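Local coordinates for protein putative TetR transcriptional regulator (Rhodococcus sp., PDB 2I10) that probably binds DNA as a transcriptional regulator of the TetR family, and is seen here as a two-chain assembly with p-nitrophenol bound, at residues M21-F24 against W25-G28; T109-A112 against G113-S116; V79-T82 against A83-V87. One frame throughout, in Å; residues are numbered along the deposited sequence.

Contact 1 of 3, residues M21-F24 against W25-G28; sequences MELF and WRQG
The C-terminal end of helix 15-27, the first helix of the TetR-type DNA-binding domain, brings Met21-Phe24 against Trp25-Gly28 through four successive i to i+4 backbone bonds. The first, from Trp25 N to Met21 O, is short at 2.6 Å; the last, Gly28 N to Phe24 O, spans 2.7 Å but is bent to 138° at the hydrogen. Gly28 then leaves the helix with a positive phi of 76°, where a CB would collide with the carbonyl oxygen of Gln27.

Selenomethionine Met21 carries its methyl forward, toward the next turn, because CG stands opposite the backbone N (chi1 178°) and the chain then folds at chi2 and chi3; CE ends 4.2 Å from Trp25 CB, at the edge of the indole. Trp25 itself runs on to Met108, Gln111 and Ala112 of helix 108-112, and Leu114 of the second subunit packs on both Trp25 and Met21. Phe24 meets Phe59 of helix 55-66 edge-to-face. Leu23 packs on Leu37 and Ala40 of helix 34-41, and its CD2 comes 3.4 Å from Arg26 NH2, approaching the guanidinium obliquely. Gly28 O lies at the edge of the Phe24 ring, in its plane, 3.9 Å from CD1.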
# COMPACT_ATOMS: atom_id res chain seq x y z
N MSE B 21 8.87 -16.64 0.46
CA MSE B 21 7.64 -15.88 0.22
C MSE B 21 6.93 -16.19 -1.10
O MSE B 21 5.72 -16.43 -1.10
CB MSE B 21 7.87 -14.36 0.32
CG MSE B 21 6.64 -13.47 0.03
SE MSE B 21 5.51 -13.45 1.61
CE MSE B 21 4.41 -15.12 1.50
N GLU B 22 7.64 -16.17 -2.23
CA GLU B 22 7.01 -16.43 -3.54
C GLU B 22 6.37 -17.78 -3.59
O GLU B 22 5.30 -17.93 -4.17
CB GLU B 22 8.00 -16.33 -4.73
CG GLU B 22 9.00 -15.21 -4.58
CD GLU B 22 9.95 -15.03 -5.77
OE1 GLU B 22 10.61 -16.01 -6.23
OE2 GLU B 22 10.03 -13.87 -6.22
N LEU B 23 7.06 -18.78 -3.05
CA LEU B 23 6.53 -20.12 -2.98
C LEU B 23 5.29 -20.18 -2.15
O LEU B 23 4.29 -20.74 -2.56
CB LEU B 23 7.54 -21.09 -2.36
CG LEU B 23 8.52 -21.79 -3.28
CD1 LEU B 23 9.55 -22.52 -2.44
CD2 LEU B 23 7.77 -22.75 -4.22
N PHE B 24 5.37 -19.67 -0.92
CA PHE B 24 4.23 -19.76 -0.02
C PHE B 24 3.10 -18.90 -0.59
O PHE B 24 1.91 -19.20 -0.43
CB PHE B 24 4.57 -19.27 1.41
CG PHE B 24 5.55 -20.15 2.19
CD1 PHE B 24 5.32 -21.50 2.41
CD2 PHE B 24 6.67 -19.58 2.79
CE1 PHE B 24 6.21 -22.28 3.17
CE2 PHE B 24 7.57 -20.35 3.54
CZ PHE B 24 7.33 -21.69 3.72
N TRP B 25 3.47 -17.79 -1.24
CA TRP B 25 2.43 -16.89 -1.77
C TRP B 25 1.59 -17.65 -2.77
O TRP B 25 0.38 -17.65 -2.68
CB TRP B 25 3.07 -15.69 -2.44
CG TRP B 25 2.10 -14.70 -3.00
CD1 TRP B 25 1.69 -14.59 -4.31
CD2 TRP B 25 1.43 -13.66 -2.27
NE1 TRP B 25 0.79 -13.55 -4.43
CE2 TRP B 25 0.63 -12.95 -3.20
CE3 TRP B 25 1.46 -13.25 -0.93
CZ2 TRP B 25 -0.17 -11.86 -2.83
CZ3 TRP B 25 0.68 -12.18 -0.56
CH2 TRP B 25 -0.14 -11.49 -1.51
N ARG B 26 2.26 -18.33 -3.71
CA ARG B 26 1.61 -19.05 -4.81
C ARG B 26 0.98 -20.38 -4.38
O ARG B 26 -0.11 -20.73 -4.85
CB ARG B 26 2.63 -19.30 -5.92
CG ARG B 26 2.04 -20.08 -7.12
CD ARG B 26 3.06 -20.34 -8.21
NE ARG B 26 4.01 -21.40 -7.84
CZ ARG B 26 5.26 -21.19 -7.43
NH1 ARG B 26 5.74 -19.94 -7.32
NH2 ARG B 26 6.01 -22.21 -7.13
N GLN B 27 1.67 -21.11 -3.49
CA GLN B 27 1.24 -22.47 -3.14
C GLN B 27 0.53 -22.60 -1.77
O GLN B 27 -0.09 -23.63 -1.50
CB GLN B 27 2.44 -23.45 -3.18
CG GLN B 27 3.30 -23.41 -4.46
CD GLN B 27 4.38 -24.50 -4.50
OE1 GLN B 27 5.10 -24.77 -3.51
NE2 GLN B 27 4.48 -25.15 -5.63
N GLY B 28 0.65 -21.59 -0.91
CA GLY B 28 0.18 -21.74 0.45
C GLY B 28 1.17 -22.57 1.27
O GLY B 28 2.17 -23.06 0.76

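Contact 2 of 3, residues T109-A112 against G113-S116; sequences TVQA and GLAS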
# COMPACT_ATOMS: atom_id res chain seq x y z
N THR B 109 -0.51 -7.68 2.48
CA THR B 109 -1.80 -7.02 2.13
C THR B 109 -1.74 -6.02 0.94
O THR B 109 -2.66 -5.96 0.11
CB THR B 109 -2.47 -6.39 3.38
OG1 THR B 109 -2.71 -7.48 4.28
CG2 THR B 109 -3.80 -5.55 3.05
N VAL B 110 -0.67 -5.25 0.87
CA VAL B 110 -0.45 -4.41 -0.30
C VAL B 110 -0.47 -5.30 -1.57
O VAL B 110 -1.25 -5.06 -2.48
CB VAL B 110 0.85 -3.56 -0.19
CG1 VAL B 110 1.26 -3.00 -1.56
CG2 VAL B 110 0.67 -2.41 0.84
N GLN B 111 0.35 -6.35 -1.58
CA GLN B 111 0.39 -7.33 -2.69
C GLN B 111 -0.97 -7.97 -3.04
O GLN B 111 -1.34 -8.06 -4.24
CB GLN B 111 1.44 -8.42 -2.36
CG GLN B 111 2.86 -7.94 -2.59
CD GLN B 111 3.14 -7.67 -4.08
OE1 GLN B 111 2.80 -8.51 -4.93
NE2 GLN B 111 3.75 -6.51 -4.41
N ALA B 112 -1.72 -8.40 -2.01
CA ALA B 112 -3.05 -8.99 -2.21
C ALA B 112 -4.05 -8.00 -2.82
O ALA B 112 -5.02 -8.41 -3.44
CB ALA B 112 -3.61 -9.54 -0.89
N GLY B 113 -3.80 -6.70 -2.65
CA GLY B 113 -4.70 -5.65 -3.15
C GLY B 113 -4.50 -5.34 -4.63
O GLY B 113 -5.29 -4.57 -5.22
N LEU B 114 -3.48 -5.92 -5.25
CA LEU B 114 -3.21 -5.70 -6.68
C LEU B 114 -4.10 -6.62 -7.55
O LEU B 114 -4.41 -7.76 -7.16
CB LEU B 114 -1.71 -5.89 -7.00
CG LEU B 114 -0.64 -5.08 -6.24
CD1 LEU B 114 0.74 -5.78 -6.27
CD2 LEU B 114 -0.48 -3.64 -6.72
N ALA B 115 -4.54 -6.14 -8.72
CA ALA B 115 -5.25 -7.03 -9.67
C ALA B 115 -4.22 -8.04 -10.16
O ALA B 115 -3.08 -7.67 -10.48
CB ALA B 115 -5.90 -6.24 -10.82
N SER B 116 -4.61 -9.32 -10.19
CA SER B 116 -3.67 -10.45 -10.34
C SER B 116 -2.53 -10.47 -9.32
O SER B 116 -2.61 -9.89 -8.23
CB SER B 116 -3.09 -10.52 -11.75
OG SER B 116 -1.90 -11.29 -11.75
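Leu114 folds back onto the last turn of the helix and lays one methyl, CD1, against the amide of Gln111, 3.6 Å from NE2 and 3.7 Å from OE1. CG of Leu114 swings beside its own backbone N (chi1 -56°), which turns the branch toward the helix end and places CG 3.7 Å from Gln111 O. That same oxygen accepts from Leu114 N at 3.2 Å; the hydrogen bond is nearly straight (161° at the hydrogen), yet the donor stands well above the carbonyl plane. One residue earlier, Gly113 N lies between two carbonyls: it bonds to Val110 O at 3.0 Å and, weakly, to Thr109 O at 3.1 Å.

The i to i+3 bonds from Gly113 and Leu114 mark a tightened, 3-10-like finish to helix 108-112 in the ligand-binding domain, after which the chain departs in extended form through Leu114 and Ala115. Further out, the Gln111 amide is held at both ends: NE2 donates to Phe105 O and to Ala112 O of the second subunit, while OE1 accepts from Leu114 N of that subunit. These bonds fix which way the amide faces, and with it the surface that CD1 covers. At the start of the segment, Thr109 OG1 bonds to Glu69 OE2, and the threonine side chain touches Arg131, one of the residues lining the p-nitrophenol pocket.

Contact 3 of 3, residues V79-T82 against A83-V87; sequences VRPT and AHEAV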
# COMPACT_ATOMS: atom_id res chain seq x y z
N VAL B 79 0.94 -2.07 24.36
CA VAL B 79 1.26 -2.01 25.79
C VAL B 79 1.69 -0.61 26.24
O VAL B 79 1.69 -0.31 27.42
CB VAL B 79 2.27 -3.14 26.20
CG1 VAL B 79 2.77 -2.97 27.62
CG2 VAL B 79 1.61 -4.49 26.10
N ARG B 80 2.01 0.28 25.32
CA ARG B 80 2.32 1.66 25.67
C ARG B 80 1.15 2.31 26.40
O ARG B 80 -0.01 1.97 26.14
CB ARG B 80 2.71 2.48 24.42
CG ARG B 80 3.88 1.91 23.58
CD ARG B 80 5.09 1.46 24.39
NE ARG B 80 5.94 2.58 24.83
CZ ARG B 80 7.25 2.69 24.57
NH1 ARG B 80 7.91 1.77 23.87
NH2 ARG B 80 7.93 3.74 25.03
N PRO B 81 1.46 3.28 27.30
CA PRO B 81 0.50 3.84 28.24
C PRO B 81 -0.63 4.69 27.66
O PRO B 81 -1.58 4.96 28.37
CB PRO B 81 1.38 4.73 29.14
CG PRO B 81 2.78 4.27 28.88
CD PRO B 81 2.80 3.86 27.48
N THR B 82 -0.51 5.16 26.42
CA THR B 82 -1.58 5.93 25.75
C THR B 82 -1.79 5.34 24.36
O THR B 82 -0.91 4.66 23.83
CB THR B 82 -1.28 7.48 25.62
OG1 THR B 82 -0.10 7.71 24.83
CG2 THR B 82 -1.13 8.18 27.00
N ALA B 83 -2.99 5.56 23.82
CA ALA B 83 -3.33 5.16 22.45
C ALA B 83 -2.40 5.83 21.43
O ALA B 83 -1.91 5.17 20.49
CB ALA B 83 -4.78 5.52 22.15
N HIS B 84 -2.14 7.14 21.63
CA HIS B 84 -1.19 7.88 20.80
C HIS B 84 0.20 7.20 20.78
O HIS B 84 0.70 6.87 19.71
CB HIS B 84 -1.05 9.36 21.19
CG HIS B 84 0.09 10.04 20.46
ND1 HIS B 84 0.02 10.38 19.13
CD2 HIS B 84 1.36 10.32 20.85
CE1 HIS B 84 1.18 10.86 18.73
NE2 HIS B 84 2.01 10.85 19.76
N GLU B 85 0.81 6.99 21.95
CA GLU B 85 2.12 6.33 22.02
C GLU B 85 2.11 4.91 21.46
O GLU B 85 3.11 4.49 20.84
CB GLU B 85 2.65 6.28 23.46
CG GLU B 85 4.15 6.09 23.53
CD GLU B 85 4.72 6.00 24.95
OE1 GLU B 85 4.14 6.59 25.92
OE2 GLU B 85 5.79 5.35 25.09
N ALA B 86 1.00 4.20 21.67
CA ALA B 86 0.78 2.85 21.11
C ALA B 86 0.90 2.84 19.58
O ALA B 86 1.70 2.10 18.99
CB ALA B 86 -0.59 2.27 21.54
N VAL B 87 0.09 3.68 18.95
CA VAL B 87 0.09 3.87 17.50
C VAL B 87 1.44 4.40 16.95
O VAL B 87 1.93 3.88 15.93
CB VAL B 87 -1.13 4.68 17.09
CG1 VAL B 87 -1.03 5.18 15.62
CG2 VAL B 87 -2.41 3.80 17.34
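Thr82 and Ala86 form the close-packed side of this turn: Ala86 N donates to Thr82 O at 2.9 Å, and the methyl CB of Ala86 lies 3.3 Å from the same oxygen. The hydroxyl of Thr82 works beside it, with OG1 accepting from Glu85 N at 3.1 Å in a nearly straight hydrogen bond (164° at the hydrogen). A chi1 of 61° sets OG1 between the backbone N and the carbonyl carbon, from where it can reach over the first helical turn.

Thr82 is thus the N-cap of helix 83-98, which belongs to the C-terminal TetR-family domain, and its side chain takes one of the N-H groups that a helix start leaves without an i-4 carbonyl. Ala83 N is met by Asp150 OD2, while the Ala83 methyl faces Phe142 and Ala145 of helix 121-148.

On the exposed side, Arg80 bends at chi2 and chi3 to bring two nitrogens onto a single oxygen: Arg80 NH2 lies 2.7 Å and NE 2.8 Å from Glu85 OE2. Both bonds of this salt bridge are weak in angle, and the guanidinium and carboxylate planes are turned 64° apart. The other oxygen, Glu85 OE1, rests 3.4 Å from Pro81 CD. With an alanine here instead of Glu85, NE and NH2 of Arg80 would probably lose their shared carboxylate and Pro81 CD its neighbour OE1. Arg80 NH1 forms a second salt bridge, to Asp89 OD1.

In the fold
From the N terminus, contact 1 comes first, at the end of helix 15-27 in the DNA-binding domain; contact 3 follows at the start of helix 83-98, and contact 2 lies beyond it at the end of helix 108-112. Each is local, formed within one continuous run, so none closes a long loop; they stand in series and neither nest nor cross. Contacts 1 and 2 nevertheless meet in space: Trp25 CH2 is 3.5 Å from Ala112 N, joining the DNA-binding and C-terminal domains, and both contacts touch the second subunit. Contact 3 lies on the opposite side of the chain's centre, its centre about 34 Å from that of contact 1 and 30 Å from that of contact 2.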